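Local atomic coordinates of AP205 bacteriophage COAT protein (Acinetobacter phage ap205, PDB entry 5FS4), a protein that probably builds the capsid of a small single-stranded RNA phage, its dimers packing together into the shell that encloses the genome. Residues 102-107 with 125-130; 50-55 with 82-87; 56-61 with 76-81; 4-9 with 20-25. The protein carries 2 engineered substitutions. All blocks are in the same frame, centred on the assembly; numbering follows the deposited sequence.

Contact 1: residues 102-107 with 125-130; sequences HKRNVD and AIVSSD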
# COMPACT_ATOMS: atom_id res chain seq x y z
N HIS B 102 -2.72 0.08 -9.64
CA HIS B 102 -2.21 -0.77 -8.55
C HIS B 102 -3.18 -0.83 -7.35
O HIS B 102 -3.38 -1.88 -6.76
CB HIS B 102 -0.78 -0.26 -8.20
CG HIS B 102 -0.20 -0.85 -6.94
ND1 HIS B 102 0.67 -1.92 -6.97
CD2 HIS B 102 -0.32 -0.50 -5.65
CE1 HIS B 102 1.10 -2.16 -5.75
NE2 HIS B 102 0.47 -1.35 -4.92
N LYS B 103 -3.73 0.33 -6.97
CA LYS B 103 -4.69 0.44 -5.90
C LYS B 103 -5.91 -0.46 -6.23
O LYS B 103 -6.35 -1.22 -5.39
CB LYS B 103 -5.13 1.88 -5.66
CG LYS B 103 -4.12 2.76 -4.93
CD LYS B 103 -4.75 4.12 -4.56
CE LYS B 103 -4.84 4.99 -5.81
NZ LYS B 103 -5.57 6.28 -5.61
N ARG B 104 -6.37 -0.39 -7.48
CA ARG B 104 -7.48 -1.12 -7.95
C ARG B 104 -7.23 -2.61 -7.86
O ARG B 104 -8.10 -3.36 -7.45
CB ARG B 104 -7.73 -0.75 -9.39
CG ARG B 104 -8.83 -1.58 -10.00
CD ARG B 104 -9.27 -1.01 -11.31
NE ARG B 104 -10.20 -1.92 -11.94
CZ ARG B 104 -10.69 -1.74 -13.16
NH1 ARG B 104 -10.31 -0.71 -13.91
NH2 ARG B 104 -11.54 -2.63 -13.63
N ASN B 105 -6.04 -3.03 -8.23
CA ASN B 105 -5.74 -4.44 -8.28
C ASN B 105 -5.55 -4.97 -6.84
O ASN B 105 -5.97 -6.06 -6.53
CB ASN B 105 -4.51 -4.69 -9.12
CG ASN B 105 -4.79 -4.61 -10.61
OD1 ASN B 105 -5.88 -4.94 -11.07
ND2 ASN B 105 -3.80 -4.25 -11.34
N VAL B 106 -4.91 -4.20 -5.98
CA VAL B 106 -4.79 -4.57 -4.61
C VAL B 106 -6.18 -4.65 -3.96
O VAL B 106 -6.46 -5.61 -3.24
CB VAL B 106 -3.86 -3.64 -3.79
CG1 VAL B 106 -3.90 -4.10 -2.33
CG2 VAL B 106 -2.42 -3.63 -4.33
N ASP B 107 -7.04 -3.66 -4.21
CA ASP B 107 -8.42 -3.67 -3.68
C ASP B 107 -9.13 -4.97 -4.05
O ASP B 107 -9.75 -5.58 -3.23
CB ASP B 107 -9.28 -2.48 -4.20
CG ASP B 107 -8.86 -1.15 -3.65
OD1 ASP B 107 -8.12 -1.13 -2.62
OD2 ASP B 107 -9.23 -0.11 -4.28
N ALA B 125 -10.29 -10.42 -11.21
CA ALA B 125 -10.28 -9.59 -12.41
C ALA B 125 -9.18 -8.50 -12.22
O ALA B 125 -9.44 -7.40 -11.77
CB ALA B 125 -11.65 -8.93 -12.59
N ILE B 126 -7.97 -8.85 -12.59
CA ILE B 126 -6.82 -7.94 -12.57
C ILE B 126 -6.63 -7.27 -13.95
O ILE B 126 -6.81 -7.92 -15.00
CB ILE B 126 -5.54 -8.73 -12.20
CG1 ILE B 126 -5.67 -9.40 -10.81
CG2 ILE B 126 -4.26 -7.87 -12.27
CD1 ILE B 126 -6.03 -8.47 -9.65
N VAL B 127 -6.29 -5.97 -13.93
CA VAL B 127 -6.24 -5.18 -15.12
C VAL B 127 -4.99 -4.33 -15.23
O VAL B 127 -4.41 -3.97 -14.22
CB VAL B 127 -7.47 -4.26 -15.23
CG1 VAL B 127 -8.75 -5.09 -15.23
CG2 VAL B 127 -7.50 -3.20 -14.13
N SER B 128 -4.61 -4.02 -16.47
CA SER B 128 -3.55 -3.06 -16.75
C SER B 128 -4.08 -1.67 -16.70
O SER B 128 -5.26 -1.45 -16.74
CB SER B 128 -2.96 -3.35 -18.13
OG SER B 128 -1.98 -2.37 -18.54
N SER B 129 -3.18 -0.70 -16.61
CA SER B 129 -3.53 0.72 -16.70
C SER B 129 -3.85 1.08 -18.17
O SER B 129 -4.45 2.14 -18.45
CB SER B 129 -2.37 1.54 -16.23
OG SER B 129 -1.21 1.23 -17.00
N ASP B 130 -3.37 0.25 -19.11
CA ASP B 130 -3.70 0.46 -20.52
C ASP B 130 -5.15 0.13 -20.76
O ASP B 130 -5.77 -0.70 -20.08
CB ASP B 130 -2.82 -0.41 -21.45
CG ASP B 130 -1.41 0.10 -21.57
OD1 ASP B 130 -1.15 1.31 -21.44
OD2 ASP B 130 -0.55 -0.74 -21.90
O HOH W 1 -8.50 -5.29 -10.31

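Contact 2: residues 50-55 with 82-87; sequences SGQYVS and RTVISG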
# COMPACT_ATOMS: atom_id res chain seq x y z
N SER B 50 12.45 7.34 -6.04
CA SER B 50 11.90 6.25 -5.27
C SER B 50 11.33 6.85 -3.99
O SER B 50 12.08 7.56 -3.21
CB SER B 50 13.01 5.26 -4.94
OG SER B 50 12.51 4.14 -4.25
N GLY B 51 10.03 6.69 -3.82
CA GLY B 51 9.34 7.13 -2.61
C GLY B 51 8.81 5.99 -1.80
O GLY B 51 8.12 5.12 -2.31
N GLN B 52 9.07 6.03 -0.50
CA GLN B 52 8.70 4.92 0.40
C GLN B 52 7.74 5.50 1.38
O GLN B 52 8.12 6.45 2.06
CB GLN B 52 9.90 4.41 1.18
CG GLN B 52 9.58 3.20 2.03
CD GLN B 52 10.68 2.85 2.99
OE1 GLN B 52 11.45 1.93 2.75
NE2 GLN B 52 10.79 3.63 4.08
N TYR B 53 6.56 4.91 1.47
CA TYR B 53 5.45 5.42 2.30
C TYR B 53 5.06 4.32 3.27
O TYR B 53 4.72 3.24 2.83
CB TYR B 53 4.25 5.78 1.41
CG TYR B 53 4.56 6.75 0.34
CD1 TYR B 53 4.49 8.13 0.60
CD2 TYR B 53 5.01 6.35 -0.92
CE1 TYR B 53 4.83 9.06 -0.38
CE2 TYR B 53 5.41 7.29 -1.89
CZ TYR B 53 5.31 8.65 -1.62
OH TYR B 53 5.63 9.52 -2.64
N VAL B 54 5.11 4.57 4.57
CA VAL B 54 4.91 3.53 5.60
C VAL B 54 3.86 3.95 6.65
O VAL B 54 3.89 5.05 7.21
CB VAL B 54 6.24 3.12 6.33
CG1 VAL B 54 5.96 2.01 7.29
CG2 VAL B 54 7.32 2.71 5.36
N SER B 55 2.86 3.08 6.86
CA SER B 55 1.76 3.36 7.80
C SER B 55 1.91 2.32 8.92
O SER B 55 2.17 1.17 8.64
CB SER B 55 0.39 3.21 7.15
OG SER B 55 0.19 4.13 6.07
N ARG B 82 3.43 -0.75 3.78
CA ARG B 82 4.53 -0.04 3.13
C ARG B 82 4.28 -0.00 1.62
O ARG B 82 4.06 -1.02 1.02
CB ARG B 82 5.89 -0.73 3.42
CG ARG B 82 7.01 -0.01 2.70
CD ARG B 82 8.34 -0.62 2.93
NE ARG B 82 8.40 -1.95 2.35
CZ ARG B 82 9.05 -2.99 2.90
NH1 ARG B 82 9.65 -2.91 4.10
NH2 ARG B 82 9.07 -4.13 2.27
N THR B 83 4.40 1.16 1.00
CA THR B 83 4.36 1.21 -0.48
C THR B 83 5.60 1.90 -0.94
O THR B 83 6.08 2.91 -0.30
CB THR B 83 3.13 1.98 -1.05
OG1 THR B 83 1.92 1.34 -0.66
CG2 THR B 83 3.15 2.18 -2.64
N VAL B 84 6.19 1.38 -2.01
CA VAL B 84 7.38 2.01 -2.56
C VAL B 84 7.10 2.22 -4.03
O VAL B 84 6.77 1.23 -4.73
CB VAL B 84 8.69 1.18 -2.47
CG1 VAL B 84 9.84 2.00 -3.10
CG2 VAL B 84 9.01 0.86 -1.04
N ILE B 85 7.11 3.50 -4.44
CA ILE B 85 6.86 3.87 -5.82
C ILE B 85 8.16 4.32 -6.47
O ILE B 85 8.82 5.26 -5.96
CB ILE B 85 5.89 5.01 -5.87
CG1 ILE B 85 4.55 4.58 -5.23
CG2 ILE B 85 5.72 5.50 -7.29
CD1 ILE B 85 3.49 5.65 -5.22
N SER B 86 8.55 3.66 -7.57
CA SER B 86 9.87 3.94 -8.21
C SER B 86 9.62 4.23 -9.68
O SER B 86 9.07 3.39 -10.36
CB SER B 86 10.83 2.74 -8.06
OG SER B 86 12.13 3.04 -8.59
N GLY B 87 9.99 5.43 -10.16
CA GLY B 87 9.91 5.74 -11.61
C GLY B 87 10.50 7.12 -11.87
O GLY B 87 10.63 7.90 -11.00

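Contact 3: residues 56-61 with 76-81; sequences VYKRPA and NENQSI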
# COMPACT_ATOMS: atom_id res chain seq x y z
N VAL B 56 1.77 2.77 10.18
CA VAL B 56 1.90 1.92 11.34
C VAL B 56 0.79 2.21 12.33
O VAL B 56 0.47 3.35 12.60
CB VAL B 56 3.27 2.06 12.07
CG1 VAL B 56 3.32 1.27 13.36
CG2 VAL B 56 4.41 1.66 11.16
N TYR B 57 0.14 1.13 12.75
CA TYR B 57 -0.85 1.20 13.86
C TYR B 57 -0.61 0.06 14.81
O TYR B 57 -0.36 -1.10 14.39
CB TYR B 57 -2.31 1.18 13.29
CG TYR B 57 -3.40 1.71 14.26
CD1 TYR B 57 -3.88 0.93 15.30
CD2 TYR B 57 -3.91 3.02 14.13
CE1 TYR B 57 -4.83 1.43 16.18
CE2 TYR B 57 -4.83 3.53 15.00
CZ TYR B 57 -5.31 2.74 16.01
OH TYR B 57 -6.24 3.24 16.88
N LYS B 58 -0.71 0.38 16.10
CA LYS B 58 -0.66 -0.58 17.18
C LYS B 58 -2.06 -0.93 17.59
O LYS B 58 -2.73 -0.19 18.32
CB LYS B 58 0.17 -0.04 18.34
CG LYS B 58 1.61 0.29 17.92
CD LYS B 58 2.31 -0.91 17.21
CE LYS B 58 3.56 -1.35 17.94
NZ LYS B 58 4.62 -0.31 17.65
N ARG B 59 -2.47 -2.11 17.16
CA ARG B 59 -3.84 -2.54 17.26
C ARG B 59 -4.02 -3.65 18.29
O ARG B 59 -3.43 -4.71 18.15
CB ARG B 59 -4.27 -3.05 15.88
CG ARG B 59 -5.74 -3.46 15.71
CD ARG B 59 -6.73 -2.32 15.69
NE ARG B 59 -6.45 -1.39 14.62
CZ ARG B 59 -7.01 -0.20 14.49
NH1 ARG B 59 -7.92 0.20 15.35
NH2 ARG B 59 -6.64 0.58 13.50
N PRO B 60 -4.88 -3.42 19.31
CA PRO B 60 -5.20 -4.45 20.29
C PRO B 60 -5.60 -5.76 19.62
O PRO B 60 -6.41 -5.77 18.69
CB PRO B 60 -6.39 -3.84 21.09
CG PRO B 60 -6.30 -2.39 20.86
CD PRO B 60 -5.78 -2.25 19.46
N ALA B 61 -5.00 -6.85 20.06
CA ALA B 61 -5.50 -8.14 19.66
C ALA B 61 -6.94 -8.28 20.16
O ALA B 61 -7.29 -7.66 21.17
CB ALA B 61 -4.62 -9.24 20.26
N ASN B 76 -0.91 -5.13 22.02
CA ASN B 76 -1.07 -4.70 20.61
C ASN B 76 -0.19 -5.46 19.66
O ASN B 76 0.95 -5.79 19.95
CB ASN B 76 -0.78 -3.22 20.42
CG ASN B 76 -1.66 -2.34 21.29
OD1 ASN B 76 -2.83 -2.56 21.42
ND2 ASN B 76 -1.08 -1.30 21.83
N GLU B 77 -0.74 -5.67 18.49
CA GLU B 77 -0.02 -6.07 17.30
C GLU B 77 0.40 -4.87 16.54
O GLU B 77 -0.05 -3.78 16.79
CB GLU B 77 -0.89 -6.98 16.40
CG GLU B 77 -2.10 -6.34 15.70
CD GLU B 77 -2.56 -7.14 14.49
OE1 GLU B 77 -1.70 -7.76 13.81
OE2 GLU B 77 -3.80 -7.15 14.19
N ASN B 78 1.30 -5.09 15.60
CA ASN B 78 1.72 -4.04 14.70
C ASN B 78 1.08 -4.27 13.31
O ASN B 78 1.34 -5.26 12.67
CB ASN B 78 3.26 -4.02 14.65
CG ASN B 78 3.78 -2.95 13.73
OD1 ASN B 78 3.18 -2.68 12.67
ND2 ASN B 78 4.81 -2.25 14.17
N GLN B 79 0.17 -3.38 12.92
CA GLN B 79 -0.41 -3.34 11.59
C GLN B 79 0.45 -2.41 10.76
O GLN B 79 0.46 -1.21 11.03
CB GLN B 79 -1.85 -2.79 11.66
CG GLN B 79 -2.85 -3.78 12.28
CD GLN B 79 -4.27 -3.28 12.28
OE1 GLN B 79 -4.53 -2.09 12.57
NE2 GLN B 79 -5.22 -4.20 12.03
N SER B 80 1.13 -2.96 9.73
CA SER B 80 2.05 -2.13 8.90
C SER B 80 1.71 -2.24 7.45
O SER B 80 1.41 -3.34 6.98
CB SER B 80 3.52 -2.47 9.09
OG SER B 80 4.00 -1.91 10.32
N ILE B 81 1.74 -1.10 6.77
CA ILE B 81 1.59 -1.03 5.32
C ILE B 81 2.69 -0.18 4.73
O ILE B 81 2.83 1.00 5.13
CB ILE B 81 0.19 -0.53 4.87
CG1 ILE B 81 -0.93 -1.36 5.55
CG2 ILE B 81 0.15 -0.54 3.34
CD1 ILE B 81 -2.34 -0.98 5.14
O HOH W 2 6.07 -3.09 16.72

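Contact 4: residues 4-9 with 20-25; sequences ANKPMQ and WSDPTR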
# COMPACT_ATOMS: atom_id res chain seq x y z
N ALA B 4 -14.56 12.12 10.31
CA ALA B 4 -13.55 13.11 10.73
C ALA B 4 -12.29 12.41 11.17
O ALA B 4 -12.03 12.26 12.37
CB ALA B 4 -14.07 14.01 11.84
N ASN B 5 -11.47 12.05 10.16
CA ASN B 5 -10.21 11.37 10.42
C ASN B 5 -9.33 12.31 11.17
O ASN B 5 -9.30 13.51 10.82
CB ASN B 5 -9.55 10.94 9.11
CG ASN B 5 -10.25 9.77 8.50
OD1 ASN B 5 -9.83 8.61 8.68
ND2 ASN B 5 -11.35 10.02 7.83
N LYS B 6 -8.64 11.78 12.19
CA LYS B 6 -7.77 12.60 13.03
C LYS B 6 -6.52 13.08 12.31
O LYS B 6 -5.87 12.25 11.64
CB LYS B 6 -7.37 11.86 14.30
CG LYS B 6 -8.52 11.52 15.23
CD LYS B 6 -8.05 10.74 16.43
CE LYS B 6 -8.81 11.03 17.70
NZ LYS B 6 -8.32 10.15 18.82
N PRO B 7 -6.20 14.38 12.42
CA PRO B 7 -5.02 14.90 11.76
C PRO B 7 -3.74 14.44 12.47
O PRO B 7 -3.71 14.30 13.69
CB PRO B 7 -5.22 16.40 11.85
CG PRO B 7 -5.96 16.60 13.10
CD PRO B 7 -6.96 15.48 13.07
N MET B 8 -2.67 14.25 11.69
CA MET B 8 -1.40 13.78 12.19
C MET B 8 -0.41 14.90 11.96
O MET B 8 -0.61 15.66 11.04
CB MET B 8 -1.05 12.48 11.45
CG MET B 8 -2.02 11.32 11.73
SD MET B 8 -1.69 9.77 10.86
CE MET B 8 -0.37 9.44 11.90
N GLN B 9 0.55 15.08 12.86
CA GLN B 9 1.55 16.18 12.79
C GLN B 9 2.98 15.64 12.49
O GLN B 9 3.34 14.56 12.99
CB GLN B 9 1.62 16.94 14.13
CG GLN B 9 0.32 17.61 14.57
CD GLN B 9 -0.26 18.58 13.55
OE1 GLN B 9 0.49 19.16 12.74
NE2 GLN B 9 -1.61 18.75 13.55
N TRP B 20 4.96 11.61 10.37
CA TRP B 20 3.77 12.23 10.94
C TRP B 20 3.27 11.25 12.02
O TRP B 20 3.40 10.02 11.87
CB TRP B 20 2.66 12.44 9.88
CG TRP B 20 2.78 13.55 8.98
CD1 TRP B 20 2.21 14.78 9.13
CD2 TRP B 20 3.42 13.56 7.69
NE1 TRP B 20 2.48 15.56 8.03
CE2 TRP B 20 3.24 14.85 7.14
CE3 TRP B 20 4.15 12.60 6.95
CZ2 TRP B 20 3.79 15.24 5.93
CZ3 TRP B 20 4.68 12.96 5.73
CH2 TRP B 20 4.50 14.27 5.21
N SER B 21 2.73 11.78 13.12
CA SER B 21 2.11 10.90 14.10
C SER B 21 0.85 11.55 14.68
O SER B 21 0.64 12.74 14.60
CB SER B 21 3.06 10.45 15.20
OG SER B 21 3.34 11.55 16.00
N ASP B 22 0.04 10.75 15.28
CA ASP B 22 -1.25 11.24 15.77
C ASP B 22 -1.01 11.75 17.16
O ASP B 22 -0.53 10.98 18.00
CB ASP B 22 -2.21 10.09 15.78
CG ASP B 22 -3.59 10.44 16.45
OD1 ASP B 22 -3.85 11.56 17.03
OD2 ASP B 22 -4.42 9.57 16.33
N PRO B 23 -1.29 13.04 17.41
CA PRO B 23 -0.87 13.49 18.77
C PRO B 23 -1.64 12.93 19.92
O PRO B 23 -1.16 13.03 21.05
CB PRO B 23 -1.09 15.00 18.75
CG PRO B 23 -1.65 15.36 17.42
CD PRO B 23 -1.76 14.15 16.57
N THR B 24 -2.77 12.34 19.62
CA THR B 24 -3.55 11.65 20.61
C THR B 24 -3.20 10.19 20.69
O THR B 24 -3.78 9.52 21.52
CB THR B 24 -5.08 11.81 20.31
OG1 THR B 24 -5.55 10.89 19.28
CG2 THR B 24 -5.41 13.23 19.89
N ARG B 25 -2.34 9.65 19.79
CA ARG B 25 -1.98 8.23 19.81
C ARG B 25 -0.66 8.12 19.06
O ARG B 25 -0.60 7.84 17.81
CB ARG B 25 -3.06 7.28 19.24
CG ARG B 25 -2.70 5.81 19.32
CD ARG B 25 -3.87 4.91 18.91
NE ARG B 25 -3.60 3.49 19.10
CZ ARG B 25 -3.90 2.81 20.21
NH1 ARG B 25 -4.42 3.44 21.29
NH2 ARG B 25 -3.64 1.50 20.29
O HOH W 3 -6.66 7.99 17.97
O HOH W 4 -5.08 13.72 16.07

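Contact 1: residues 102-107 with 125-130
Asn105 turns its amide onto the backbone of Val127 and makes two hydrogen bonds with it, as a neighbouring strand would. Asn105 OD1 accepts from Val127 N at 3.1 Å in a nearly straight bond (168°), the donor lying in the carbonyl plane on a lone pair. Asn105 ND2 gives back a bond of 3.0 Å to Val127 O, which lies almost exactly in the amide plane. Asparagine suits the place because one flat group carries donor and acceptor side by side, and the two bonds together fix its rotation. CG stands anti to the carbonyl carbon (chi1 -77°), which sends the amide off the helix toward residues 125-130. A water bridges Asn105 OD1 (2.8 Å) and Ala125 O (2.7 Å).

Around this polar centre, methyl groups pack against the flat polar groups. Ile126 brings CG2 to within 3.6 Å of Asn105 OD1, and its CD1 also reaches the amide oxygen. Farther out, Arg104 runs extended, and Val127 CG2 sits over the centre of one guanidinium face, 3.6 Å from Arg104 CZ, so that the flat group rests on a methyl.

At the end of residues 125-130, Ser128 OG accepts from Asp130 N at 3.0 Å, an ST turn as the chain bends away. The contact joins helix 92-111 to the short strand 127-128. Val127 also pairs in an antiparallel ladder with the second subunit, whose Phe30 packs on Asn105 and whose Trp20 packs on Ile126.

Contact 2: residues 50-55 with 82-87
Four backbone hydrogen bonds tie these antiparallel strands, whose axes approach to 4.6 Å. Gly51 with Ile85 and Tyr53 with Thr83 are the hydrogen-bonded pairs; Tyr53 N to Thr83 O is the shortest bond at 2.7 Å, nearly along the C=O axis. Between them, CA-H groups also point at carbonyls, as where Val84 CA meets Gly51 O at 3.2 Å.

Side-chain packing differs on the two faces. On the face of Ser50, Gln52, Val54, Arg82 and Val84, Val54 CG2 lies alongside the aliphatic part of Arg82, 3.8 Å from its CG. Val84 uses both methyls, CG1 against Ser50 OG at 3.6 Å and CG2 against Gln52 CG at 3.9 Å; its branched CB suits an extended strand. On the other face Tyr53 CE2 meets Ile85 CD1 at 4.2 Å. With CG anti to its carbonyl carbon (chi1 -56°), Tyr53 swings its ring back along the strand over Gly51, which has no side chain in its way.

Thr83 OG1 is hydrogen-bonded to His102 NE2 and Thr83 OG1, both of the second subunit. Arg82 to Ser86 pair with a strand of that subunit, continuing the sheet as in the coat-protein dimers of this phage family.

Contact 3: residues 56-61 with 76-81
Strands 56-60 and 76-81 run antiparallel but twisted, their directions 144° apart, with Tyr57-Gln79 and Arg59-Glu77 as hydrogen-bonded pairs. In the Arg59-Glu77 pair, Glu77 N meets Arg59 O at 2.9 Å from 42° above the carbonyl plane, consistent with the twist. Arg59 then doubles back, CG anti to the backbone N but the chain bent at chi2 and chi3, which brings its guanidinium over Tyr57, NH2 above the ring centre. Arg59 NE donates to Gln79 OE1 at 2.9 Å, almost straight (177°); the acceptor lies in the guanidinium plane, although the donor stands above the amide plane. Arginine fits because its edge can bond while its face rests on the ring.

This is the loop end of beta hairpin 47-60/76-88, whose second strand continues the sheet into the second subunit. Across the interface Arg59 NH2 forms a salt bridge to Glu98, Tyr57 OH a hydrogen bond to Asp130 and Glu77 OE2 one to Ser88, all of the second subunit.

On the face opposite Arg59, Ser80 OG donates to Asn78 OD1 at 2.6 Å, on a lone pair, while Val56 CG2 lies 3.7 Å from Ser80 OG. A water accepts from Asn78 ND2 at 3.0 Å and, weakly, from Lys58 NZ.

Contact 4: residues 4-9 with 20-25
Lys6 leaves the strand with its CB directed at residues 20-25, and CG takes the place anti to the carbonyl carbon (chi1 -63°). CD passes 3.8 Å from Asp22 OD2, CE comes beside Thr24 OG1, and NZ ends on that hydroxyl with a hydrogen bond of 2.9 Å. A water accepts from Lys6 NZ and donates to Asp22 OD2, joining two opposite charges that do not touch. Lysine suits the place because its long apolar stem can run along Asp22 and Thr24 and still deliver a charge.

Its partner is held ready by Asp22. Asp22 OD1 accepts from Thr24 N at 2.9 Å, an Asx turn, and from Thr24 OG1, both approaching from above the carboxylate plane, and it takes a third bond from a water that also donates to Pro7 O. Proline suits the second position of the type I turn from Asp22 to Arg25, where its ring holds phi at -69°.

Just before the turn, Gln9 and Ser21 form a hydrogen-bonded antiparallel pair. Met8 CB packs against Trp20 CB at 4.0 Å, and Met8 CE curls to 3.6 Å from Asp22 N.

The contact closes the open end of hairpin 5-14/17-22, at the outermost strand of this chain's sheet, which Asn5 continues into the second subunit. Strand 28-38 lies on the other side of 17-22, and Val127 and Ile126 of the second subunit pack on Met8 and Trp20.

In the fold
Contacts 2 and 3 are successive parts of one ladder, strands 47-60 and 76-88, and join where Ser55 N meets Ile81 O at 2.7 Å. Contact 2, nearer the chain's centre, relies on backbone bonds and aliphatic packing, whereas contact 3, toward the loop end, adds charged and amide side chains and water. Contact 4 lies at the outermost strand 5-14 of the same sheet, yet Arg25 NH2 reaches Lys58 O of contact 3 at 2.7 Å; its turn is also polar and hydrated. Contact 1 is buried but lies apart from this chain's own sheet, its side-chain amide fastening the helix to a strand that pairs with the second subunit. All four touch that subunit.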